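Local coordinates for protein TetR family transcription regulator (Marinobacter aquaeolei, PDB 3PAS) that probably binds operator DNA through an N-terminal helix-turn-helix domain and regulates transcription, as members of the TetR family do, at residues Q88-F93 with M155-I159; L14-V18 with R99-Y105. The contacts are given in a common frame with arbitrary orientation. Where two conformers were deposited one is given. Residue numbers count along the deposited sequence, not the author numbering.

In the fold
The two contacts lie at different levels of an all-helical TetR-type chain, their centres about 17 Å apart. Contact 2 joins helix 5-24 of the predicted N-terminal DNA-binding region to helix 100-110 of the C-terminal domain, whereas contact 1 lies within that domain, between helices 81-98 and 148-167. Segment 99-105 begins just beyond the end of helix 81-98, which holds segment 88-93. Phe103 joins the contacts physically: its CZ lies 3.2 Å from Leu92 O and its CE2 4.1 Å from Ile159 CG2. An acetate beside Phe103 marks no established site. Contact 2 thus joins the parts that in TetR relatives are coupled by inducer binding; no inducer is established here.

Contact 1 (Q88-F93 with M155-I159); sequences QWHTLF and MFRPI
Both segments are helical and run in roughly the same direction, their axes 10.4 Å apart at closest approach and crossing at -29°. Residues 88-93 are regular alpha-helix, within a longer helix, with Leu92 N hydrogen-bonded to Gln88 O and Phe93 N to Trp89 O, both at 2.9 Å. Segment 155-159 is kinked at Pro158, whose nitrogen has no hydrogen to donate; Ile159 N hydrogen-bonds instead to Phe156 O at 3.1 Å. The nearest CA atoms, of Phe93 and Ile159, are 5.8 Å apart.

Ile159 (chi1 m, chi2 t) lies at the centre of the contact. Its CG1 sits 3.6 Å from the centroid of the Trp89 six-membered ring, 15° off the normal, a CH-pi contact over the face. Its CD1 meets Leu92 CD1 at 3.9 Å, and its CG2 meets Phe93 CB at 4.1 Å. Trp89, with chi1 t, extends its broad indole across the gap: CH2 touches Pro158 CB at 4.1 Å, and CE3 lies 4.0 Å from the SE of selenomethionine Met155, an oblique Met-aromatic contact. Trp89 CZ3 lies 3.3 Å from Met155 O, at the ring edge; the kink leaves this carbonyl buried without a hydrogen-bond partner. At one end, Phe156 turns its ring edge to the Gln88 side chain.

Trp89 also packs edge-to-face on Phe182 of helix 175-189, Leu92 touches Val67 of helix 52-76, and Pro158 packs on Thr153 of the second subunit. With no hydrogen bond between the segments, their association rests on apolar and aromatic packing: a flat indole and a branched isoleucine fit one another by shape, joining two helices of the C-terminal domain.

Contact 2 (L14-V18 with R99-Y105); sequences LEATV and RPELFRY. With ACT (acetate ion), chain M.
Val18, Tyr105 and Glu15 give up the most surface where helix 14-18 crosses helix 100-105 at 74°, the axes 10.4 Å apart. Val18 and Tyr105 have the nearest CA atoms, at 5.8 Å. Compact and branched, Val18 (chi1 t) fits close to the other backbone: its CG1 lies 3.5 Å from Glu101 O and 4.3 Å from Tyr105 CB. Tyr105 (chi1 t) brings its ring against segment 14-18, CD1 3.9 Å from Val18 CA and CE1 3.9 Å from Thr17 CG2; its hydroxyl hydrogen-bonds to Leu56 O. Glu15 reaches Arg99 in a two-pronged salt bridge: Arg99 NH2 to Glu15 OE1 at 2.6 Å and Arg99 NH1 to Glu15 OE2 at 2.8 Å. Arg99 NE and NH2 also hydrogen-bond to Glu101 OE2 (2.8 and 2.7 Å), so the planar, multi-donor guanidinium serves two carboxylates; Tyr62 OH hydrogen-bonds to Glu15 OE2. An acetate, probably from the crystallisation liquor, weakly hydrogen-bonds by OXT to Arg104 NH1 (3.2 Å). Helix 52-76 packs against this interdomain crossing through Val63 on Val18, while Phe103 packs on Ile159 of helix 148-167.

Contact 1 (Q88-F93 with M155-I159)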
ATOM      1  N   GLN B  88     -12.419 -12.141 -11.885  1.00 20.70           N
ATOM      2  CA  GLN B  88     -12.113 -12.072 -10.441  0.50 17.85           C
ATOM      3  C   GLN B  88     -11.776 -10.640 -10.048  1.00 18.19           C
ATOM      4  O   GLN B  88     -12.147 -10.167  -9.006  1.00 18.40           O
ATOM      5  CB  GLN B  88     -10.909 -12.962 -10.138  0.50 19.07           C
ATOM      6  CG  GLN B  88     -10.018 -12.511  -8.952  0.50 17.18           C
ATOM      7  CD  GLN B  88      -8.576 -12.493  -9.396  0.50 22.01           C
ATOM      8  OE1 GLN B  88      -8.129 -11.577 -10.137  0.50 20.95           O
ATOM      9  NE2 GLN B  88      -7.840 -13.557  -9.021  0.50 27.88           N
ATOM     10  N   TRP B  89     -11.016  -9.988 -10.906  1.00 17.03           N
ATOM     11  CA  TRP B  89     -10.577  -8.587 -10.675  1.00 18.68           C
ATOM     12  C   TRP B  89     -11.741  -7.661 -10.583  1.00 18.48           C
ATOM     13  O   TRP B  89     -11.835  -6.865  -9.640  1.00 19.15           O
ATOM     14  CB  TRP B  89      -9.614  -8.138 -11.751  1.00 18.41           C
ATOM     15  CG  TRP B  89      -9.271  -6.694 -11.797  1.00 18.42           C
ATOM     16  CD1 TRP B  89     -10.047  -5.677 -12.249  1.00 20.00           C
ATOM     17  CD2 TRP B  89      -8.034  -6.101 -11.383  1.00 16.46           C
ATOM     18  NE1 TRP B  89      -9.388  -4.487 -12.114  1.00 19.13           N
ATOM     19  CE2 TRP B  89      -8.140  -4.728 -11.606  1.00 19.06           C
ATOM     20  CE3 TRP B  89      -6.838  -6.620 -10.865  1.00 22.33           C
ATOM     21  CZ2 TRP B  89      -7.090  -3.831 -11.338  1.00 20.74           C
ATOM     22  CZ3 TRP B  89      -5.819  -5.767 -10.607  1.00 17.06           C
ATOM     23  CH2 TRP B  89      -5.950  -4.346 -10.846  1.00 20.46           C
ATOM     24  N   HIS B  90     -12.637  -7.757 -11.550  1.00 19.86           N
ATOM     25  CA  HIS B  90     -13.859  -6.959 -11.540  1.00 20.55           C
ATOM     26  C   HIS B  90     -14.687  -7.259 -10.297  1.00 21.18           C
ATOM     27  O   HIS B  90     -15.222  -6.339  -9.694  1.00 17.10           O
ATOM     28  CB  HIS B  90     -14.720  -7.152 -12.815  1.00 25.54           C
ATOM     29  CG  HIS B  90     -14.284  -6.314 -13.985  1.00 23.04           C
ATOM     30  ND1 HIS B  90     -14.839  -5.080 -14.283  1.00 21.53           N
ATOM     31  CD2 HIS B  90     -13.364  -6.554 -14.941  1.00 23.84           C
ATOM     32  CE1 HIS B  90     -14.267  -4.606 -15.378  1.00 19.92           C
ATOM     33  NE2 HIS B  90     -13.353  -5.477 -15.785  1.00 20.84           N
ATOM     34  N   THR B  91     -14.835  -8.535  -9.913  1.00 19.08           N
ATOM     35  CA  THR B  91     -15.659  -8.872  -8.717  1.00 18.40           C
ATOM     36  C   THR B  91     -15.032  -8.302  -7.405  1.00 18.90           C
ATOM     37  O   THR B  91     -15.709  -7.668  -6.595  1.00 19.91           O
ATOM     38  CB  THR B  91     -15.835 -10.387  -8.604  1.00 19.36           C
ATOM     39  OG1 THR B  91     -16.557 -10.810  -9.761  1.00 19.49           O
ATOM     40  CG2 THR B  91     -16.591 -10.720  -7.340  1.00 23.61           C
ATOM     41  N   LEU B  92     -13.722  -8.434  -7.279  1.00 21.10           N
ATOM     42  CA  LEU B  92     -12.996  -7.910  -6.111  1.00 19.67           C
ATOM     43  C   LEU B  92     -13.057  -6.368  -6.031  1.00 18.97           C
ATOM     44  O   LEU B  92     -13.242  -5.785  -4.960  1.00 17.85           O
ATOM     45  CB  LEU B  92     -11.564  -8.343  -6.123  1.00 17.49           C
ATOM     46  CG  LEU B  92     -11.218  -9.789  -5.712  1.00 27.17           C
ATOM     47  CD1 LEU B  92      -9.761 -10.122  -6.090  1.00 23.99           C
ATOM     48  CD2 LEU B  92     -11.502 -10.105  -4.291  1.00 23.11           C
ATOM     49  N   PHE B  93     -12.931  -5.728  -7.166  1.00 19.31           N
ATOM     50  CA  PHE B  93     -12.953  -4.277  -7.209  1.00 19.89           C
ATOM     51  C   PHE B  93     -14.351  -3.818  -6.772  1.00 20.11           C
ATOM     52  O   PHE B  93     -14.463  -2.885  -5.976  1.00 19.81           O
ATOM     53  CB  PHE B  93     -12.589  -3.796  -8.607  1.00 16.00           C
ATOM     54  CG  PHE B  93     -12.022  -2.402  -8.636  1.00 23.33           C
ATOM     55  CD1 PHE B  93     -12.805  -1.327  -8.298  1.00 19.99           C
ATOM     56  CD2 PHE B  93     -10.732  -2.165  -9.085  1.00 19.79           C
ATOM     57  CE1 PHE B  93     -12.312  -0.054  -8.352  1.00 20.60           C
ATOM     58  CE2 PHE B  93     -10.229  -0.911  -9.099  1.00 24.27           C
ATOM     59  CZ  PHE B  93     -11.023   0.167  -8.767  1.00 23.70           C
HETATM   60  N   MSE B 155      -0.851  -7.831  -9.184  1.00 20.21           N
HETATM   61  CA  MSE B 155      -2.175  -8.381  -9.578  1.00 23.72           C
HETATM   62  C   MSE B 155      -3.272  -8.274  -8.491  1.00 24.72           C
HETATM   63  O   MSE B 155      -4.446  -8.192  -8.824  1.00 26.00           O
HETATM   64  CB  MSE B 155      -2.057  -9.813 -10.085  1.00 21.82           C
HETATM   65  CG  MSE B 155      -3.352 -10.523 -10.583  1.00 27.76           C
HETATM   66 SE   MSE B 155      -4.421  -9.598 -11.888  0.75 26.19          SE
HETATM   67  CE  MSE B 155      -3.244  -9.929 -13.444  1.00 19.92           C
ATOM     68  N   PHE B 156      -2.924  -8.262  -7.216  1.00 25.93           N
ATOM     69  CA  PHE B 156      -3.965  -8.161  -6.163  1.00 25.10           C
ATOM     70  C   PHE B 156      -3.942  -6.859  -5.393  1.00 24.58           C
ATOM     71  O   PHE B 156      -4.969  -6.174  -5.230  1.00 24.29           O
ATOM     72  CB  PHE B 156      -3.851  -9.383  -5.271  1.00 28.40           C
ATOM     73  CG  PHE B 156      -4.040 -10.652  -6.032  1.00 36.68           C
ATOM     74  CD1 PHE B 156      -5.316 -11.104  -6.334  1.00 44.35           C
ATOM     75  CD2 PHE B 156      -2.947 -11.356  -6.531  1.00 48.37           C
ATOM     76  CE1 PHE B 156      -5.488 -12.257  -7.075  1.00 42.97           C
ATOM     77  CE2 PHE B 156      -3.125 -12.516  -7.259  1.00 45.14           C
ATOM     78  CZ  PHE B 156      -4.402 -12.960  -7.529  1.00 48.22           C
ATOM     79  N   ARG B 157      -2.753  -6.443  -4.983  1.00 21.63           N
ATOM     80  CA  ARG B 157      -2.644  -5.232  -4.209  1.00 24.95           C
ATOM     81  C   ARG B 157      -3.161  -4.011  -4.921  1.00 22.79           C
ATOM     82  O   ARG B 157      -3.697  -3.136  -4.275  1.00 24.25           O
ATOM     83  CB  ARG B 157      -1.181  -4.987  -3.813  1.00 28.54           C
ATOM     84  CG  ARG B 157      -0.960  -3.848  -2.872  1.00 28.03           C
ATOM     85  CD  ARG B 157      -1.584  -4.215  -1.551  1.00 34.06           C
ATOM     86  NE  ARG B 157      -1.263  -3.263  -0.517  1.00 42.09           N
ATOM     87  CZ  ARG B 157      -1.761  -3.325   0.709  1.00 46.53           C
ATOM     88  NH1 ARG B 157      -2.620  -4.291   1.045  1.00 44.11           N
ATOM     89  NH2 ARG B 157      -1.415  -2.409   1.587  1.00 41.99           N
ATOM     90  N   PRO B 158      -3.025  -3.936  -6.258  1.00 19.19           N
ATOM     91  CA  PRO B 158      -3.528  -2.673  -6.835  1.00 19.69           C
ATOM     92  C   PRO B 158      -5.048  -2.462  -6.710  1.00 15.85           C
ATOM     93  O   PRO B 158      -5.495  -1.308  -6.783  1.00 19.88           O
ATOM     94  CB  PRO B 158      -3.097  -2.743  -8.316  1.00 19.70           C
ATOM     95  CG  PRO B 158      -1.890  -3.660  -8.283  1.00 23.67           C
ATOM     96  CD  PRO B 158      -2.217  -4.697  -7.210  1.00 21.07           C
ATOM     97  N   ILE B 159      -5.818  -3.532  -6.559  1.00 19.36           N
ATOM     98  CA  ILE B 159      -7.273  -3.444  -6.340  1.00 18.29           C
ATOM     99  C   ILE B 159      -7.548  -2.664  -5.020  1.00 20.02           C
ATOM    100  O   ILE B 159      -8.267  -1.687  -5.025  1.00 18.77           O
ATOM    101  CB  ILE B 159      -7.980  -4.805  -6.314  1.00 17.27           C
ATOM    102  CG1 ILE B 159      -7.719  -5.558  -7.644  1.00 20.01           C
ATOM    103  CG2 ILE B 159      -9.536  -4.598  -6.065  1.00 17.35           C
ATOM    104  CD1 ILE B 159      -8.226  -6.978  -7.724  1.00 17.07           C
TER

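Contact 2 (L14-V18 with R99-Y105)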
ATOM      1  N   LEU B  14     -20.231 -10.770  13.710  1.00 21.25           N
ATOM      2  CA  LEU B  14     -19.145 -10.743  12.794  1.00 23.08           C
ATOM      3  C   LEU B  14     -19.105  -9.391  12.048  1.00 22.83           C
ATOM      4  O   LEU B  14     -18.073  -8.765  11.971  1.00 21.96           O
ATOM      5  CB  LEU B  14     -19.243 -11.915  11.807  1.00 22.90           C
ATOM      6  CG  LEU B  14     -19.101 -13.297  12.438  1.00 27.30           C
ATOM      7  CD1 LEU B  14     -19.712 -14.377  11.555  1.00 27.06           C
ATOM      8  CD2 LEU B  14     -17.631 -13.546  12.806  1.00 21.75           C
ATOM      9  N   GLU B  15     -20.259  -8.934  11.570  1.00 22.49           N
ATOM     10  CA  GLU B  15     -20.369  -7.636  10.905  1.00 23.78           C
ATOM     11  C   GLU B  15     -20.055  -6.465  11.856  1.00 22.98           C
ATOM     12  O   GLU B  15     -19.374  -5.525  11.483  1.00 23.80           O
ATOM     13  CB  GLU B  15     -21.776  -7.504  10.298  1.00 23.60           C
ATOM     14  CG  GLU B  15     -21.968  -8.299   9.013  1.00 23.90           C
ATOM     15  CD  GLU B  15     -21.155  -7.748   7.814  1.00 27.95           C
ATOM     16  OE1 GLU B  15     -20.699  -6.568   7.832  1.00 34.24           O
ATOM     17  OE2 GLU B  15     -20.947  -8.496   6.846  1.00 29.48           O
ATOM     18  N   ALA B  16     -20.516  -6.533  13.094  1.00 21.24           N
ATOM     19  CA  ALA B  16     -20.224  -5.480  14.078  1.00 21.54           C
ATOM     20  C   ALA B  16     -18.715  -5.423  14.354  1.00 18.44           C
ATOM     21  O   ALA B  16     -18.151  -4.340  14.552  1.00 24.19           O
ATOM     22  CB  ALA B  16     -21.000  -5.738  15.379  1.00 18.16           C
ATOM     23  N   THR B  17     -18.063  -6.587  14.355  1.00 20.45           N
ATOM     24  CA  THR B  17     -16.614  -6.678  14.557  1.00 19.27           C
ATOM     25  C   THR B  17     -15.911  -6.011  13.360  1.00 20.81           C
ATOM     26  O   THR B  17     -15.034  -5.189  13.552  1.00 22.07           O
ATOM     27  CB  THR B  17     -16.140  -8.109  14.707  1.00 22.05           C
ATOM     28  OG1 THR B  17     -16.754  -8.716  15.845  1.00 20.20           O
ATOM     29  CG2 THR B  17     -14.629  -8.173  14.933  1.00 19.77           C
ATOM     30  N   VAL B  18     -16.287  -6.408  12.136  1.00 23.60           N
ATOM     31  CA  VAL B  18     -15.790  -5.725  10.908  1.00 21.04           C
ATOM     32  C   VAL B  18     -15.917  -4.189  11.010  1.00 23.88           C
ATOM     33  O   VAL B  18     -14.930  -3.502  10.821  1.00 24.62           O
ATOM     34  CB  VAL B  18     -16.514  -6.174   9.644  1.00 20.68           C
ATOM     35  CG1 VAL B  18     -16.092  -5.245   8.427  1.00 18.21           C
ATOM     36  CG2 VAL B  18     -16.211  -7.661   9.356  1.00 17.19           C
ATOM     37  N   ARG B  99     -18.202  -2.647  -0.060  1.00 20.48           N
ATOM     38  CA  ARG B  99     -17.927  -3.086   1.289  0.50 20.06           C
ATOM     39  C   ARG B  99     -16.444  -2.903   1.611  1.00 19.24           C
ATOM     40  O   ARG B  99     -15.705  -3.868   1.910  1.00 19.90           O
ATOM     41  CB  ARG B  99     -18.379  -4.531   1.451  0.50 21.45           C
ATOM     42  CG  ARG B  99     -19.852  -4.724   1.131  0.50 24.24           C
ATOM     43  CD  ARG B  99     -20.523  -5.607   2.153  0.50 21.88           C
ATOM     44  NE  ARG B  99     -20.153  -5.144   3.479  0.50 21.63           N
ATOM     45  CZ  ARG B  99     -20.267  -5.877   4.568  0.50 15.03           C
ATOM     46  NH1 ARG B  99     -20.780  -7.089   4.481  0.50 21.64           N
ATOM     47  NH2 ARG B  99     -19.907  -5.386   5.711  0.50 19.37           N
ATOM     48  N   PRO B 100     -15.976  -1.643   1.562  1.00 18.83           N
ATOM     49  CA  PRO B 100     -14.540  -1.443   1.790  1.00 18.62           C
ATOM     50  C   PRO B 100     -14.107  -1.887   3.212  1.00 18.55           C
ATOM     51  O   PRO B 100     -12.935  -2.204   3.459  1.00 20.72           O
ATOM     52  CB  PRO B 100     -14.385   0.061   1.616  1.00 17.74           C
ATOM     53  CG  PRO B 100     -15.676   0.617   1.861  1.00 20.80           C
ATOM     54  CD  PRO B 100     -16.676  -0.370   1.408  1.00 18.59           C
ATOM     55  N   GLU B 101     -15.037  -1.892   4.143  1.00 21.44           N
ATOM     56  CA  GLU B 101     -14.739  -2.365   5.511  1.00 21.85           C
ATOM     57  C   GLU B 101     -14.233  -3.812   5.550  1.00 22.02           C
ATOM     58  O   GLU B 101     -13.438  -4.193   6.435  1.00 22.83           O
ATOM     59  CB  GLU B 101     -15.973  -2.166   6.419  1.00 25.52           C
ATOM     60  CG  GLU B 101     -17.201  -2.993   6.009  1.00 22.87           C
ATOM     61  CD  GLU B 101     -18.129  -2.370   4.952  1.00 25.06           C
ATOM     62  OE1 GLU B 101     -17.755  -1.411   4.257  1.00 23.74           O
ATOM     63  OE2 GLU B 101     -19.259  -2.863   4.840  1.00 27.68           O
ATOM     64  N   LEU B 102     -14.638  -4.639   4.581  1.00 21.54           N
ATOM     65  CA  LEU B 102     -14.133  -6.013   4.492  1.00 21.39           C
ATOM     66  C   LEU B 102     -12.636  -5.990   4.147  1.00 23.74           C
ATOM     67  O   LEU B 102     -11.824  -6.688   4.755  1.00 19.75           O
ATOM     68  CB  LEU B 102     -14.884  -6.788   3.412  1.00 21.82           C
ATOM     69  CG  LEU B 102     -16.362  -7.126   3.576  1.00 24.45           C
ATOM     70  CD1 LEU B 102     -16.796  -7.858   2.246  1.00 24.87           C
ATOM     71  CD2 LEU B 102     -16.625  -8.027   4.871  1.00 21.41           C
ATOM     72  N   PHE B 103     -12.258  -5.212   3.146  1.00 24.06           N
ATOM     73  CA  PHE B 103     -10.842  -5.041   2.812  1.00 23.15           C
ATOM     74  C   PHE B 103     -10.044  -4.453   4.000  1.00 23.73           C
ATOM     75  O   PHE B 103      -8.915  -4.861   4.254  1.00 23.51           O
ATOM     76  CB  PHE B 103     -10.673  -4.041   1.653  1.00 27.64           C
ATOM     77  CG  PHE B 103     -10.933  -4.596   0.268  1.00 29.60           C
ATOM     78  CD1 PHE B 103     -11.712  -5.719   0.056  1.00 28.70           C
ATOM     79  CD2 PHE B 103     -10.418  -3.918  -0.856  1.00 27.90           C
ATOM     80  CE1 PHE B 103     -11.961  -6.195  -1.244  1.00 33.35           C
ATOM     81  CE2 PHE B 103     -10.650  -4.400  -2.125  1.00 26.76           C
ATOM     82  CZ  PHE B 103     -11.436  -5.546  -2.309  1.00 28.98           C
ATOM     83  N   ARG B 104     -10.606  -3.458   4.678  1.00 22.81           N
ATOM     84  CA  ARG B 104      -9.888  -2.821   5.806  1.00 26.19           C
ATOM     85  C   ARG B 104      -9.688  -3.807   6.970  1.00 25.55           C
ATOM     86  O   ARG B 104      -8.589  -3.884   7.543  1.00 25.66           O
ATOM     87  CB  ARG B 104     -10.636  -1.591   6.254  1.00 27.77           C
ATOM     88  CG  ARG B 104      -9.961  -0.809   7.332  1.00 39.94           C
ATOM     89  CD  ARG B 104     -10.300   0.664   7.181  1.00 53.21           C
ATOM     90  NE  ARG B 104      -9.087   1.431   7.392  1.00 67.75           N
ATOM     91  CZ  ARG B 104      -8.053   1.462   6.548  1.00 77.15           C
ATOM     92  NH1 ARG B 104      -8.064   0.765   5.406  1.00 80.97           N
ATOM     93  NH2 ARG B 104      -6.988   2.194   6.852  1.00 78.89           N
ATOM     94  N   TYR B 105     -10.737  -4.563   7.293  1.00 23.44           N
ATOM     95  CA  TYR B 105     -10.621  -5.623   8.327  1.00 22.02           C
ATOM     96  C   TYR B 105      -9.512  -6.627   7.939  1.00 25.54           C
ATOM     97  O   TYR B 105      -8.621  -6.924   8.734  1.00 22.09           O
ATOM     98  CB  TYR B 105     -11.946  -6.339   8.628  1.00 23.26           C
ATOM     99  CG  TYR B 105     -11.794  -7.211   9.857  1.00 21.44           C
ATOM    100  CD1 TYR B 105     -11.985  -6.678  11.112  1.00 25.50           C
ATOM    101  CD2 TYR B 105     -11.280  -8.497   9.764  1.00 23.47           C
ATOM    102  CE1 TYR B 105     -11.810  -7.456  12.275  1.00 18.40           C
ATOM    103  CE2 TYR B 105     -11.072  -9.279  10.902  1.00 26.32           C
ATOM    104  CZ  TYR B 105     -11.347  -8.738  12.160  1.00 28.91           C
ATOM    105  OH  TYR B 105     -11.158  -9.467  13.308  1.00 23.51           O
TER
HETATM  106  C   ACT M 206     -10.002   0.525   1.628  1.00 66.00           C
HETATM  107  O   ACT M 206     -10.120   1.734   1.328  1.00 66.34           O
HETATM  108  OXT ACT M 206      -9.951   0.284   2.852  1.00 65.77           O
HETATM  109  CH3 ACT M 206      -9.910  -0.559   0.596  1.00 63.99           C